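Local coordinates for isomaltodextranase (Arthrobacter globiformis, PDB 5AWO), which hydrolyses (1->6)-alpha-D-glucosidic linkages in polysaccharides, releasing successive isomaltose units from the non-reducing chain ends, at residues G37-N42 with F73-A78; V61-L66 with A115-K120; R277-R282 with N294-F299; P376-A381 with G389-E394. All blocks are in the same frame, centred on the assembly; numbering follows the deposited sequence.

Contact 1. Residues G37-N42 with F73-A78; sequences GPRYWN and FGYDIA
Ile77 O is gripped across this contact by one hydrogen bond, from Trp41 N at 2.9 Å, nearly straight (N-H...O 169°) and nearly along the C=O axis. It pairs two parallel strands of the TIM barrel, 39-42 and 77-79, which the chain joins through helix 56-68 in a beta-alpha-beta crossover. Side chains alternate along the pair. Tyr40 CB lies 3.6 Å from Ile77 CB, while its ring, with CG between N and the carbonyl carbon (chi1 71°), leads away to Tyr197, whose hydroxyl bonds Tyr40 OH. With Ala78, Trp41 packs toward helix 56-68, and its NE1 bonds Asp347 O. Ahead of strand 77-79, the side chain of Arg39, at the start of its own strand, makes the link. Arg39 runs extended from CG to NE past one face of the Tyr75 ring, CB 4.2 Å from the centroid in an off-centre CH-pi contact. NH1 then reaches Phe73 O at 2.8 Å; the oxygen lies in the guanidinium plane, but the nitrogen stands above the carbonyl plane. NE goes to Asn368. A CB on Gly74 would clash with NH1. Water 1 bridges Arg39 O and Asp76 OD1, 2.7 Å from each. Ile77 N, buried here, has no hydrogen-bond partner in the model.

Contact 2. Residues V61-L66 with A115-K120; sequences VNIDWL and AARKMK
Arg117 NE and Asp64 OD1 form a salt bridge at 3.3 Å whose hydrogen bond is weak, because the N-H...O angle is only 123°. Carboxylate and guanidinium planes differ by 26° as the two side chains cross obliquely. Water 2 offers a second path: it accepts from Arg117 NE at 2.8 Å and donates weakly to Asp64 OD1. Beside this polar edge is an apolar layer. Met119 bends at its last torsion (chi3 71°), which sets CE 3.8 Å from Leu66 CB, the two side chains crossing at about a right angle; Met119 SD lies 4.2 Å from Ile63 O. The contact thus joins outer helix 56-68 of the TIM barrel to the turn that leaves helix 107-116 and leads into barrel strand 120-124. That helix ends in a Schellman motif: Lys118, at positive phi, is the C-prime residue, with Lys118 N bonded to Ala115 O at 3.0 Å and Met119 N to Leu114 O. Outside the two segments, Tyr113 is the stronger partner of both charged groups and probably positions them. Its hydroxyl bonds Asp64 OD1, its carbonyl O takes Arg117 NH1, and its ring makes a cation-pi contact with the guanidinium. Lys60 NZ pairs with Asp64 OD2.

Contact 3. Residues R277-R282 with N294-F299; sequences RLSGMR and NPFCGF
Leu278 carries CG anti to the backbone N (chi1 -164°), and Phe296 carries CG anti to its carbonyl carbon (chi1 -86°); these torsions aim the two side chains at each other, and CD2 of Leu278 ends 3.9 Å from Phe296 CE2. The other leucine branch, CD1, meets Pro295 CG at 4.0 Å, the side chains crossing at about a right angle. Backbone approaches are closer: Leu278 O stands 3.1 Å from Pro295 CD. Ser279 OG lies 3.7 Å from Phe296 CD2, though OG accepts a hydrogen bond from Arg412 NE. Met281 SD lies over one face of the Arg277 guanidinium, and the bend at chi3 turns CE toward Asn294 CB, 3.8 Å away. Asn294 holds CG in the crowded position between N and the carbonyl carbon (chi1 65°), which sets its amide between residues 279-282 and the start of helix 295-302. An alanine here would remove the amide packed against the carbonyls of Ser279 and Gly280, and would probably leave those residues less closely packed on the helix start. Outside, Phe296 meets Phe410 edge-to-face, so the packing continues toward the beta-sandwich domain. Gly298 N bonds Asn294 O at 2.9 Å, closing the first turn of a helix whose N-cap residue is Asn294, followed by proline at the first helical position.

Contact 4. Residues P376-A381 with G389-E394; sequences PLYRSA and GSRDTE
Tyr378 and Arg391 run side by side and point the same way, their ring and guanidinium planes 28° apart. Arg391 CD lies over one ring face, a CH-pi contact 3.9 Å from the centroid, and Tyr378 OH sits 3.1 Å above the centre of the guanidinium. That hydroxyl is bonded not to Arg391 but to Ser303 OG, while Arg391 NH1 goes to Thr300 O. Waters 3 and 4 occupy the guanidinium plane, linking NE and NH2 to Ser380 O and Ala381 O. An alanine at Tyr378 would remove the ring against which the Arg391 side chain lies and the hydroxyl bonded to Ser303, and would probably let the arginine shift. The Arg379 guanidinium is stacked over Asp392, planes 23° apart. Its NE and NH2 make weak hydrogen bonds to Gly389 O and Arg391 O, each 3.0 Å; NH1 and Asp392 OD2, 3.7 Å apart, form a long salt bridge of charges only, and OD2 has a stronger partner in Arg395 NE. Ser390 O accepts from Arg379 N at 2.7 Å and Ser380 N at 3.0 Å, both above its carbonyl plane. Asp392 N bonds Leu377 O at 2.9 Å. Asp392 OD1 accepts from Glu394 N in an Asx turn, just after edge strand 391-392, antiparallel to 375-378, where the chain turns a corner at 393-394 in the alpha-galactosidase-type beta sandwich.

In the fold
Contacts 1, 2, 3 and 4 begin in that order along the chain, with the segments of contacts 1 and 2 alternating. Those two touch, centres about 11 Å apart: Asp76 O and Ala78 N probably bond the backbone of Lys120, continuing the parallel barrel sheet from 77-79 into 120-124. Contact 3 lies in the excursion between barrel strands 263-265 and 312-314; its centre and that of contact 1 are about 23 Å apart. Contact 4 belongs to the antiparallel sheet of the beta-sandwich domain that follows the barrel, across the chain's centre from contact 2, centres about 41 Å apart. Phe296 CD1 packs 3.6 Å from Thr393 O, so contacts 3 and 4 meet where barrel abuts sandwich. Contact 1 lies nearest the probable active site: the side chain of Pro38 is about 8 Å from that of Asp262, the likely proton donor.

Contact 1. Residues G37-N42 with F73-A78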
loop_
_atom_site.group_PDB
_atom_site.type_symbol
_atom_site.label_atom_id
_atom_site.label_comp_id
_atom_site.label_asym_id
_atom_site.label_seq_id
_atom_site.Cartn_x
_atom_site.Cartn_y
_atom_site.Cartn_z
ATOM N N GLY A 37 2.760 -5.322 -0.070
ATOM C CA GLY A 37 1.621 -5.851 0.649
ATOM C C GLY A 37 1.758 -7.332 0.983
ATOM O O GLY A 37 2.586 -8.048 0.412
ATOM N N PRO A 38 0.931 -7.805 1.885
ATOM C CA PRO A 38 0.970 -9.195 2.307
ATOM C C PRO A 38 0.285 -10.164 1.331
ATOM O O PRO A 38 -0.578 -9.767 0.541
ATOM C CB PRO A 38 0.187 -9.174 3.609
ATOM C CG PRO A 38 -0.828 -8.112 3.403
ATOM C CD PRO A 38 -0.114 -7.054 2.615
ATOM N N ARG A 39 0.635 -11.430 1.450
ATOM C CA ARG A 39 0.019 -12.512 0.729
ATOM C C ARG A 39 -1.048 -13.092 1.602
ATOM O O ARG A 39 -0.781 -13.493 2.741
ATOM C CB ARG A 39 1.057 -13.593 0.404
ATOM C CG ARG A 39 2.176 -13.092 -0.454
ATOM C CD ARG A 39 3.221 -14.153 -0.768
ATOM N NE ARG A 39 4.444 -13.520 -1.243
ATOM C CZ ARG A 39 5.608 -14.134 -1.492
ATOM N NH1 ARG A 39 5.739 -15.458 -1.380
ATOM N NH2 ARG A 39 6.638 -13.397 -1.845
ATOM N N TYR A 40 -2.261 -13.232 1.083
ATOM C CA TYR A 40 -3.348 -13.799 1.847
ATOM C C TYR A 40 -4.447 -14.387 1.001
ATOM O O TYR A 40 -4.427 -14.228 -0.243
ATOM C CB TYR A 40 -3.897 -12.810 2.884
ATOM C CG TYR A 40 -4.695 -11.590 2.418
ATOM C CD1 TYR A 40 -4.057 -10.447 1.937
ATOM C CD2 TYR A 40 -6.079 -11.550 2.517
ATOM C CE1 TYR A 40 -4.792 -9.304 1.612
ATOM C CE2 TYR A 40 -6.793 -10.424 2.184
ATOM C CZ TYR A 40 -6.150 -9.306 1.739
ATOM O OH TYR A 40 -6.888 -8.171 1.427
ATOM N N TRP A 41 -5.381 -15.072 1.647
ATOM C CA TRP A 41 -6.616 -15.537 1.051
ATOM C C TRP A 41 -7.773 -14.909 1.759
ATOM O O TRP A 41 -7.707 -14.649 2.981
ATOM C CB TRP A 41 -6.741 -17.052 1.187
ATOM C CG TRP A 41 -8.003 -17.640 0.666
ATOM C CD1 TRP A 41 -8.286 -17.978 -0.634
ATOM C CD2 TRP A 41 -9.170 -17.968 1.420
ATOM N NE1 TRP A 41 -9.549 -18.468 -0.731
ATOM C CE2 TRP A 41 -10.115 -18.498 0.521
ATOM C CE3 TRP A 41 -9.502 -17.871 2.789
ATOM C CZ2 TRP A 41 -11.382 -18.915 0.929
ATOM C CZ3 TRP A 41 -10.754 -18.310 3.188
ATOM C CH2 TRP A 41 -11.664 -18.839 2.268
ATOM N N ASN A 42 -8.821 -14.620 1.013
ATOM C CA ASN A 42 -10.028 -14.014 1.560
ATOM C C ASN A 42 -11.274 -14.761 1.119
ATOM O O ASN A 42 -11.322 -15.273 0.012
ATOM C CB ASN A 42 -10.083 -12.535 1.137
ATOM C CG ASN A 42 -11.236 -11.765 1.781
ATOM O OD1 ASN A 42 -12.379 -11.888 1.396
ATOM N ND2 ASN A 42 -10.907 -10.894 2.766
ATOM N N PHE A 73 3.779 -21.168 -0.287
ATOM C CA PHE A 73 4.179 -20.063 -1.145
ATOM C C PHE A 73 3.947 -18.710 -0.487
ATOM O O PHE A 73 4.013 -17.687 -1.128
ATOM C CB PHE A 73 3.419 -20.149 -2.459
ATOM C CG PHE A 73 3.831 -21.322 -3.288
ATOM C CD1 PHE A 73 4.927 -21.227 -4.111
ATOM C CD2 PHE A 73 3.151 -22.522 -3.208
ATOM C CE1 PHE A 73 5.345 -22.323 -4.843
ATOM C CE2 PHE A 73 3.557 -23.613 -3.957
ATOM C CZ PHE A 73 4.655 -23.502 -4.773
ATOM N N GLY A 74 3.717 -18.715 0.815
ATOM C CA GLY A 74 3.640 -17.487 1.583
ATOM C C GLY A 74 2.240 -16.962 1.796
ATOM O O GLY A 74 2.068 -15.969 2.501
ATOM N N TYR A 75 1.222 -17.612 1.224
ATOM C CA TYR A 75 -0.159 -17.145 1.409
ATOM C C TYR A 75 -0.627 -17.772 2.721
ATOM O O TYR A 75 -1.376 -18.737 2.719
ATOM C CB TYR A 75 -1.062 -17.550 0.237
ATOM C CG TYR A 75 -0.640 -16.968 -1.094
ATOM C CD1 TYR A 75 0.270 -17.625 -1.902
ATOM C CD2 TYR A 75 -1.192 -15.777 -1.567
ATOM C CE1 TYR A 75 0.636 -17.113 -3.125
ATOM C CE2 TYR A 75 -0.810 -15.251 -2.792
ATOM C CZ TYR A 75 0.073 -15.929 -3.568
ATOM O OH TYR A 75 0.411 -15.403 -4.778
ATOM N N ASP A 76 -0.182 -17.188 3.826
ATOM C CA ASP A 76 -0.372 -17.859 5.123
ATOM C C ASP A 76 -1.304 -17.139 6.048
ATOM O O ASP A 76 -1.407 -17.512 7.194
ATOM C CB ASP A 76 0.958 -18.149 5.801
ATOM C CG ASP A 76 1.789 -16.946 5.996
ATOM O OD1 ASP A 76 1.259 -15.834 5.924
ATOM O OD2 ASP A 76 3.020 -17.099 6.210
ATOM N N ILE A 77 -1.982 -16.105 5.554
ATOM C CA ILE A 77 -3.115 -15.484 6.255
ATOM C C ILE A 77 -4.432 -15.901 5.596
ATOM O O ILE A 77 -4.564 -15.769 4.383
ATOM C CB ILE A 77 -2.988 -13.957 6.215
ATOM C CG1 ILE A 77 -1.756 -13.463 6.988
ATOM C CG2 ILE A 77 -4.271 -13.292 6.709
ATOM C CD1 ILE A 77 -1.397 -12.021 6.705
ATOM N N ALA A 78 -5.384 -16.418 6.378
ATOM C CA ALA A 78 -6.745 -16.674 5.938
ATOM C C ALA A 78 -7.608 -15.581 6.528
ATOM O O ALA A 78 -7.683 -15.428 7.766
ATOM C CB ALA A 78 -7.231 -18.031 6.405
HETATM O O HOH W 1 1.162 -13.453 4.638
#

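Contact 2. Residues V61-L66 with A115-K120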
loop_
_atom_site.group_PDB
_atom_site.type_symbol
_atom_site.label_atom_id
_atom_site.label_comp_id
_atom_site.label_asym_id
_atom_site.label_seq_id
_atom_site.Cartn_x
_atom_site.Cartn_y
_atom_site.Cartn_z
ATOM N N VAL A 61 -12.602 -26.026 5.153
ATOM C CA VAL A 61 -12.120 -26.756 3.981
ATOM C C VAL A 61 -11.193 -25.853 3.152
ATOM O O VAL A 61 -10.143 -26.286 2.685
ATOM C CB VAL A 61 -13.275 -27.374 3.173
ATOM C CG1 VAL A 61 -12.768 -28.068 1.925
ATOM C CG2 VAL A 61 -14.007 -28.423 4.021
ATOM N N ASN A 62 -11.543 -24.579 3.025
ATOM C CA ASN A 62 -10.609 -23.648 2.370
ATOM C C ASN A 62 -9.281 -23.520 3.088
ATOM O O ASN A 62 -8.219 -23.541 2.457
ATOM C CB ASN A 62 -11.236 -22.262 2.196
ATOM C CG ASN A 62 -12.218 -22.207 1.040
ATOM O OD1 ASN A 62 -13.447 -22.154 1.207
ATOM N ND2 ASN A 62 -11.678 -22.274 -0.152
ATOM N N ILE A 63 -9.312 -23.413 4.423
ATOM C CA ILE A 63 -8.082 -23.340 5.182
ATOM C C ILE A 63 -7.208 -24.596 4.949
ATOM O O ILE A 63 -5.995 -24.489 4.775
ATOM C CB ILE A 63 -8.324 -23.162 6.697
ATOM C CG1 ILE A 63 -8.864 -21.748 6.964
ATOM C CG2 ILE A 63 -7.061 -23.442 7.503
ATOM C CD1 ILE A 63 -9.363 -21.553 8.376
ATOM N N ASP A 64 -7.840 -25.764 4.995
ATOM C CA ASP A 64 -7.091 -27.019 4.818
ATOM C C ASP A 64 -6.468 -27.084 3.418
ATOM O O ASP A 64 -5.328 -27.512 3.260
ATOM C CB ASP A 64 -7.989 -28.227 5.087
ATOM C CG ASP A 64 -8.394 -28.352 6.556
ATOM O OD1 ASP A 64 -7.731 -27.746 7.404
ATOM O OD2 ASP A 64 -9.383 -29.084 6.822
ATOM N N TRP A 65 -7.205 -26.596 2.429
ATOM C CA TRP A 65 -6.703 -26.494 1.058
ATOM C C TRP A 65 -5.535 -25.513 0.987
ATOM O O TRP A 65 -4.511 -25.819 0.406
ATOM C CB TRP A 65 -7.840 -26.100 0.116
ATOM C CG TRP A 65 -7.441 -25.544 -1.222
ATOM C CD1 TRP A 65 -6.815 -26.196 -2.252
ATOM C CD2 TRP A 65 -7.657 -24.210 -1.671
ATOM N NE1 TRP A 65 -6.653 -25.351 -3.313
ATOM C CE2 TRP A 65 -7.183 -24.127 -2.990
ATOM C CE3 TRP A 65 -8.261 -23.081 -1.098
ATOM C CZ2 TRP A 65 -7.246 -22.955 -3.727
ATOM C CZ3 TRP A 65 -8.330 -21.916 -1.840
ATOM C CH2 TRP A 65 -7.822 -21.861 -3.138
ATOM N N LEU A 66 -5.656 -24.348 1.627
ATOM C CA LEU A 66 -4.564 -23.401 1.637
ATOM C C LEU A 66 -3.343 -23.990 2.313
ATOM O O LEU A 66 -2.220 -23.826 1.857
ATOM C CB LEU A 66 -4.938 -22.102 2.363
ATOM C CG LEU A 66 -6.020 -21.284 1.662
ATOM C CD1 LEU A 66 -6.550 -20.272 2.654
ATOM C CD2 LEU A 66 -5.490 -20.619 0.407
ATOM N N ALA A 115 -2.638 -21.592 13.286
ATOM C CA ALA A 115 -1.272 -21.724 13.808
ATOM C C ALA A 115 -0.724 -23.144 13.638
ATOM O O ALA A 115 0.440 -23.319 13.245
ATOM C CB ALA A 115 -1.235 -21.322 15.269
ATOM N N ALA A 116 -1.574 -24.144 13.848
ATOM C CA ALA A 116 -1.122 -25.553 13.708
ATOM C C ALA A 116 -0.738 -25.867 12.267
ATOM O O ALA A 116 0.007 -26.827 11.985
ATOM C CB ALA A 116 -2.198 -26.524 14.193
ATOM N N ARG A 117 -1.254 -25.047 11.347
ATOM C CA ARG A 117 -0.993 -25.199 9.922
ATOM C C ARG A 117 -0.032 -24.122 9.378
ATOM O O ARG A 117 0.017 -23.908 8.168
ATOM C CB ARG A 117 -2.325 -25.216 9.176
ATOM C CG ARG A 117 -3.120 -26.472 9.494
ATOM C CD ARG A 117 -4.615 -26.399 9.240
ATOM N NE ARG A 117 -5.263 -27.661 9.611
ATOM C CZ ARG A 117 -5.479 -28.075 10.865
ATOM N NH1 ARG A 117 -5.123 -27.338 11.903
ATOM N NH2 ARG A 117 -6.079 -29.245 11.082
ATOM N N LYS A 118 0.750 -23.500 10.263
ATOM C CA LYS A 118 1.725 -22.458 9.913
ATOM C C LYS A 118 1.055 -21.231 9.246
ATOM O O LYS A 118 1.634 -20.580 8.376
ATOM C CB LYS A 118 2.842 -22.994 9.002
ATOM C CG LYS A 118 3.510 -24.296 9.451
ATOM C CD LYS A 118 4.465 -24.803 8.370
ATOM C CE LYS A 118 4.763 -26.281 8.501
ATOM N NZ LYS A 118 5.450 -26.606 9.776
ATOM N N MET A 119 -0.152 -20.915 9.710
ATOM C CA MET A 119 -0.953 -19.831 9.132
ATOM C C MET A 119 -1.458 -18.916 10.247
ATOM O O MET A 119 -1.376 -19.249 11.446
ATOM C CB MET A 119 -2.122 -20.428 8.369
ATOM C CG MET A 119 -1.705 -21.191 7.119
ATOM S SD MET A 119 -3.053 -21.887 6.195
ATOM C CE MET A 119 -3.803 -20.400 5.513
ATOM N N LYS A 120 -2.003 -17.771 9.830
ATOM C CA LYS A 120 -2.486 -16.724 10.723
ATOM C C LYS A 120 -3.885 -16.289 10.300
ATOM O O LYS A 120 -4.298 -16.465 9.141
ATOM C CB LYS A 120 -1.550 -15.529 10.700
ATOM C CG LYS A 120 -0.144 -15.846 11.219
ATOM C CD LYS A 120 0.856 -14.728 10.957
ATOM C CE LYS A 120 2.266 -15.292 10.728
ATOM N NZ LYS A 120 3.358 -14.308 10.450
HETATM O O HOH W 2 -5.032 -29.319 7.386
#

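Contact 3. Residues R277-R282 with N294-F299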
loop_
_atom_site.group_PDB
_atom_site.type_symbol
_atom_site.label_atom_id
_atom_site.label_comp_id
_atom_site.label_asym_id
_atom_site.label_seq_id
_atom_site.Cartn_x
_atom_site.Cartn_y
_atom_site.Cartn_z
ATOM N N ARG A 277 -13.622 -5.573 -14.575
ATOM C CA ARG A 277 -13.312 -5.053 -13.250
ATOM C C ARG A 277 -11.822 -4.702 -13.100
ATOM O O ARG A 277 -11.496 -3.758 -12.367
ATOM C CB ARG A 277 -13.745 -6.026 -12.173
ATOM C CG ARG A 277 -15.265 -5.998 -11.993
ATOM C CD ARG A 277 -15.634 -4.962 -10.924
ATOM N NE ARG A 277 -16.988 -4.553 -11.084
ATOM C CZ ARG A 277 -17.641 -3.764 -10.273
ATOM N NH1 ARG A 277 -17.111 -3.372 -9.126
ATOM N NH2 ARG A 277 -18.865 -3.408 -10.589
ATOM N N LEU A 278 -10.948 -5.393 -13.816
ATOM C CA LEU A 278 -9.526 -5.086 -13.752
ATOM C C LEU A 278 -9.136 -3.819 -14.504
ATOM O O LEU A 278 -8.206 -3.112 -14.080
ATOM C CB LEU A 278 -8.709 -6.269 -14.275
ATOM C CG LEU A 278 -7.206 -6.258 -13.922
ATOM C CD1 LEU A 278 -6.984 -6.712 -12.489
ATOM C CD2 LEU A 278 -6.404 -7.112 -14.896
ATOM N N SER A 279 -9.808 -3.549 -15.621
ATOM C CA SER A 279 -9.367 -2.538 -16.579
ATOM C C SER A 279 -10.472 -1.684 -17.182
ATOM O O SER A 279 -10.176 -0.715 -17.868
ATOM C CB SER A 279 -8.591 -3.280 -17.679
ATOM O OG SER A 279 -7.902 -2.409 -18.561
ATOM N N GLY A 280 -11.725 -2.042 -16.924
ATOM C CA GLY A 280 -12.877 -1.376 -17.548
ATOM C C GLY A 280 -13.667 -0.496 -16.608
ATOM O O GLY A 280 -13.106 0.204 -15.752
ATOM N N MET A 281 -14.981 -0.486 -16.832
ATOM C CA MET A 281 -15.988 0.298 -16.089
ATOM C C MET A 281 -15.997 1.757 -16.467
ATOM O O MET A 281 -16.963 2.248 -17.074
ATOM C CB MET A 281 -15.862 0.140 -14.573
ATOM C CG MET A 281 -16.078 -1.279 -14.101
ATOM S SD MET A 281 -15.609 -1.536 -12.378
ATOM C CE MET A 281 -13.845 -1.379 -12.514
ATOM N N ARG A 282 -14.962 2.470 -16.072
ATOM C CA ARG A 282 -14.753 3.881 -16.421
ATOM C C ARG A 282 -13.286 4.152 -16.142
ATOM O O ARG A 282 -12.695 3.511 -15.262
ATOM C CB ARG A 282 -15.610 4.843 -15.596
ATOM C CG ARG A 282 -15.464 4.710 -14.083
ATOM C CD ARG A 282 -16.127 5.811 -13.266
ATOM N NE ARG A 282 -16.083 5.494 -11.828
ATOM C CZ ARG A 282 -15.199 5.939 -10.933
ATOM N NH1 ARG A 282 -14.233 6.793 -11.227
ATOM N NH2 ARG A 282 -15.282 5.456 -9.699
ATOM N N ASN A 294 -11.189 1.060 -11.840
ATOM C CA ASN A 294 -10.368 -0.116 -12.131
ATOM C C ASN A 294 -8.968 0.084 -11.572
ATOM O O ASN A 294 -8.496 1.233 -11.425
ATOM C CB ASN A 294 -10.353 -0.447 -13.640
ATOM C CG ASN A 294 -9.689 0.618 -14.479
ATOM O OD1 ASN A 294 -10.370 1.436 -15.156
ATOM N ND2 ASN A 294 -8.404 0.670 -14.440
ATOM N N PRO A 295 -8.289 -1.017 -11.204
ATOM C CA PRO A 295 -6.978 -0.882 -10.547
ATOM C C PRO A 295 -5.846 -0.440 -11.462
ATOM O O PRO A 295 -4.885 0.155 -10.973
ATOM C CB PRO A 295 -6.749 -2.260 -9.926
ATOM C CG PRO A 295 -7.589 -3.194 -10.784
ATOM C CD PRO A 295 -8.823 -2.388 -11.086
ATOM N N PHE A 296 -5.940 -0.649 -12.784
ATOM C CA PHE A 296 -4.930 -0.040 -13.625
ATOM C C PHE A 296 -4.900 1.458 -13.368
ATOM O O PHE A 296 -3.824 2.042 -13.161
ATOM C CB PHE A 296 -5.155 -0.311 -15.106
ATOM C CG PHE A 296 -4.561 -1.598 -15.600
ATOM C CD1 PHE A 296 -3.187 -1.684 -15.834
ATOM C CD2 PHE A 296 -5.339 -2.702 -15.876
ATOM C CE1 PHE A 296 -2.625 -2.859 -16.301
ATOM C CE2 PHE A 296 -4.786 -3.864 -16.352
ATOM C CZ PHE A 296 -3.412 -3.950 -16.574
ATOM N N CYS A 297 -6.064 2.098 -13.369
ATOM C CA CYS A 297 -6.132 3.541 -13.171
ATOM C C CYS A 297 -5.904 3.906 -11.706
ATOM O O CYS A 297 -5.253 4.922 -11.421
ATOM C CB CYS A 297 -7.474 4.098 -13.604
ATOM S SG CYS A 297 -7.727 4.050 -15.403
ATOM N N GLY A 298 -6.446 3.136 -10.768
ATOM C CA GLY A 298 -6.269 3.476 -9.369
ATOM C C GLY A 298 -4.837 3.344 -8.871
ATOM O O GLY A 298 -4.346 4.195 -8.103
ATOM N N PHE A 299 -4.146 2.272 -9.240
ATOM C CA PHE A 299 -2.750 2.131 -8.871
ATOM C C PHE A 299 -1.970 3.283 -9.490
ATOM O O PHE A 299 -1.117 3.900 -8.822
ATOM C CB PHE A 299 -2.157 0.820 -9.392
ATOM C CG PHE A 299 -2.505 -0.423 -8.588
ATOM C CD1 PHE A 299 -2.404 -0.468 -7.199
ATOM C CD2 PHE A 299 -2.860 -1.595 -9.253
ATOM C CE1 PHE A 299 -2.649 -1.640 -6.499
ATOM C CE2 PHE A 299 -3.114 -2.758 -8.559
ATOM C CZ PHE A 299 -3.005 -2.781 -7.178
#

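Contact 4. Residues P376-A381 with G389-E394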
loop_
_atom_site.group_PDB
_atom_site.type_symbol
_atom_site.label_atom_id
_atom_site.label_comp_id
_atom_site.label_asym_id
_atom_site.label_seq_id
_atom_site.Cartn_x
_atom_site.Cartn_y
_atom_site.Cartn_z
ATOM N N PRO A 376 4.065 3.754 -12.121
ATOM C CA PRO A 376 3.859 3.876 -13.563
ATOM C C PRO A 376 4.910 4.826 -14.108
ATOM O O PRO A 376 5.430 5.659 -13.335
ATOM C CB PRO A 376 2.470 4.517 -13.666
ATOM C CG PRO A 376 2.409 5.375 -12.426
ATOM C CD PRO A 376 3.125 4.589 -11.365
ATOM N N LEU A 377 5.229 4.751 -15.390
ATOM C CA LEU A 377 6.141 5.752 -15.933
ATOM C C LEU A 377 5.479 7.134 -15.868
ATOM O O LEU A 377 4.435 7.354 -16.444
ATOM C CB LEU A 377 6.502 5.421 -17.374
ATOM C CG LEU A 377 7.589 6.275 -18.016
ATOM C CD1 LEU A 377 8.921 6.111 -17.294
ATOM C CD2 LEU A 377 7.707 5.910 -19.487
ATOM N N TYR A 378 6.102 8.069 -15.158
ATOM C CA TYR A 378 5.586 9.436 -15.109
ATOM C C TYR A 378 5.917 10.170 -16.403
ATOM O O TYR A 378 7.045 10.035 -16.904
ATOM C CB TYR A 378 6.118 10.196 -13.880
ATOM C CG TYR A 378 5.282 9.943 -12.638
ATOM C CD1 TYR A 378 5.083 8.654 -12.153
ATOM C CD2 TYR A 378 4.637 10.983 -11.985
ATOM C CE1 TYR A 378 4.320 8.414 -11.020
ATOM C CE2 TYR A 378 3.853 10.745 -10.857
ATOM C CZ TYR A 378 3.688 9.446 -10.395
ATOM O OH TYR A 378 2.899 9.231 -9.276
ATOM N N ARG A 379 4.923 10.865 -16.929
ATOM C CA ARG A 379 4.990 11.601 -18.196
ATOM C C ARG A 379 4.892 13.118 -17.959
ATOM O O ARG A 379 5.354 13.910 -18.794
ATOM C CB ARG A 379 3.931 11.073 -19.177
ATOM C CG ARG A 379 4.125 9.579 -19.453
ATOM C CD ARG A 379 3.278 9.014 -20.576
ATOM N NE ARG A 379 1.862 8.876 -20.229
ATOM C CZ ARG A 379 0.972 8.171 -20.916
ATOM N NH1 ARG A 379 1.337 7.491 -22.006
ATOM N NH2 ARG A 379 -0.285 8.105 -20.489
ATOM N N SER A 380 4.303 13.536 -16.839
ATOM C CA SER A 380 4.281 14.945 -16.451
ATOM C C SER A 380 4.012 15.058 -14.959
ATOM O O SER A 380 3.783 14.046 -14.283
ATOM C CB SER A 380 3.252 15.717 -17.255
ATOM O OG SER A 380 1.951 15.582 -16.703
ATOM N N ALA A 381 4.073 16.277 -14.428
ATOM C CA ALA A 381 3.829 16.538 -13.015
ATOM C C ALA A 381 2.354 16.646 -12.639
ATOM O O ALA A 381 2.018 16.592 -11.456
ATOM C CB ALA A 381 4.541 17.835 -12.604
ATOM N N GLY A 389 -3.035 11.701 -19.125
ATOM C CA GLY A 389 -1.771 11.590 -19.837
ATOM C C GLY A 389 -0.531 11.679 -18.983
ATOM O O GLY A 389 0.570 11.414 -19.456
ATOM N N SER A 390 -0.685 12.057 -17.705
ATOM C CA SER A 390 0.476 12.402 -16.900
ATOM C C SER A 390 1.267 11.203 -16.429
ATOM O O SER A 390 2.403 11.345 -15.966
ATOM C CB SER A 390 0.056 13.209 -15.689
ATOM O OG SER A 390 -0.649 12.393 -14.749
ATOM N N ARG A 391 0.671 9.998 -16.518
ATOM C CA ARG A 391 1.309 8.763 -16.082
ATOM C C ARG A 391 0.830 7.644 -17.002
ATOM O O ARG A 391 -0.268 7.708 -17.543
ATOM C CB ARG A 391 0.975 8.430 -14.610
ATOM C CG ARG A 391 1.263 9.563 -13.638
ATOM C CD ARG A 391 0.717 9.275 -12.252
ATOM N NE ARG A 391 0.743 10.483 -11.437
ATOM C CZ ARG A 391 0.273 10.594 -10.211
ATOM N NH1 ARG A 391 -0.326 9.561 -9.619
ATOM N NH2 ARG A 391 0.399 11.750 -9.558
ATOM N N ASP A 392 1.698 6.642 -17.193
ATOM C CA ASP A 392 1.410 5.542 -18.128
ATOM C C ASP A 392 0.944 4.314 -17.350
ATOM O O ASP A 392 1.733 3.649 -16.706
ATOM C CB ASP A 392 2.665 5.225 -18.925
ATOM C CG ASP A 392 2.391 4.362 -20.131
ATOM O OD1 ASP A 392 1.403 3.577 -20.106
ATOM O OD2 ASP A 392 3.163 4.448 -21.119
ATOM N N THR A 393 -0.348 4.000 -17.482
ATOM C CA THR A 393 -0.927 2.847 -16.797
ATOM C C THR A 393 -0.337 1.509 -17.252
ATOM O O THR A 393 -0.487 0.526 -16.533
ATOM C CB THR A 393 -2.464 2.742 -16.972
ATOM O OG1 THR A 393 -2.786 2.475 -18.350
ATOM C CG2 THR A 393 -3.172 3.979 -16.485
ATOM N N GLU A 394 0.341 1.467 -18.407
ATOM C CA GLU A 394 0.746 0.232 -19.040
ATOM C C GLU A 394 2.234 -0.096 -18.936
ATOM O O GLU A 394 2.667 -1.113 -19.428
ATOM C CB GLU A 394 0.319 0.250 -20.494
ATOM C CG GLU A 394 -1.188 0.225 -20.673
ATOM C CD GLU A 394 -1.560 0.321 -22.119
ATOM O OE1 GLU A 394 -1.248 1.345 -22.782
ATOM O OE2 GLU A 394 -2.191 -0.649 -22.632
HETATM O O HOH W 3 1.884 13.060 -12.423
HETATM O O HOH W 4 1.866 14.230 -9.560
#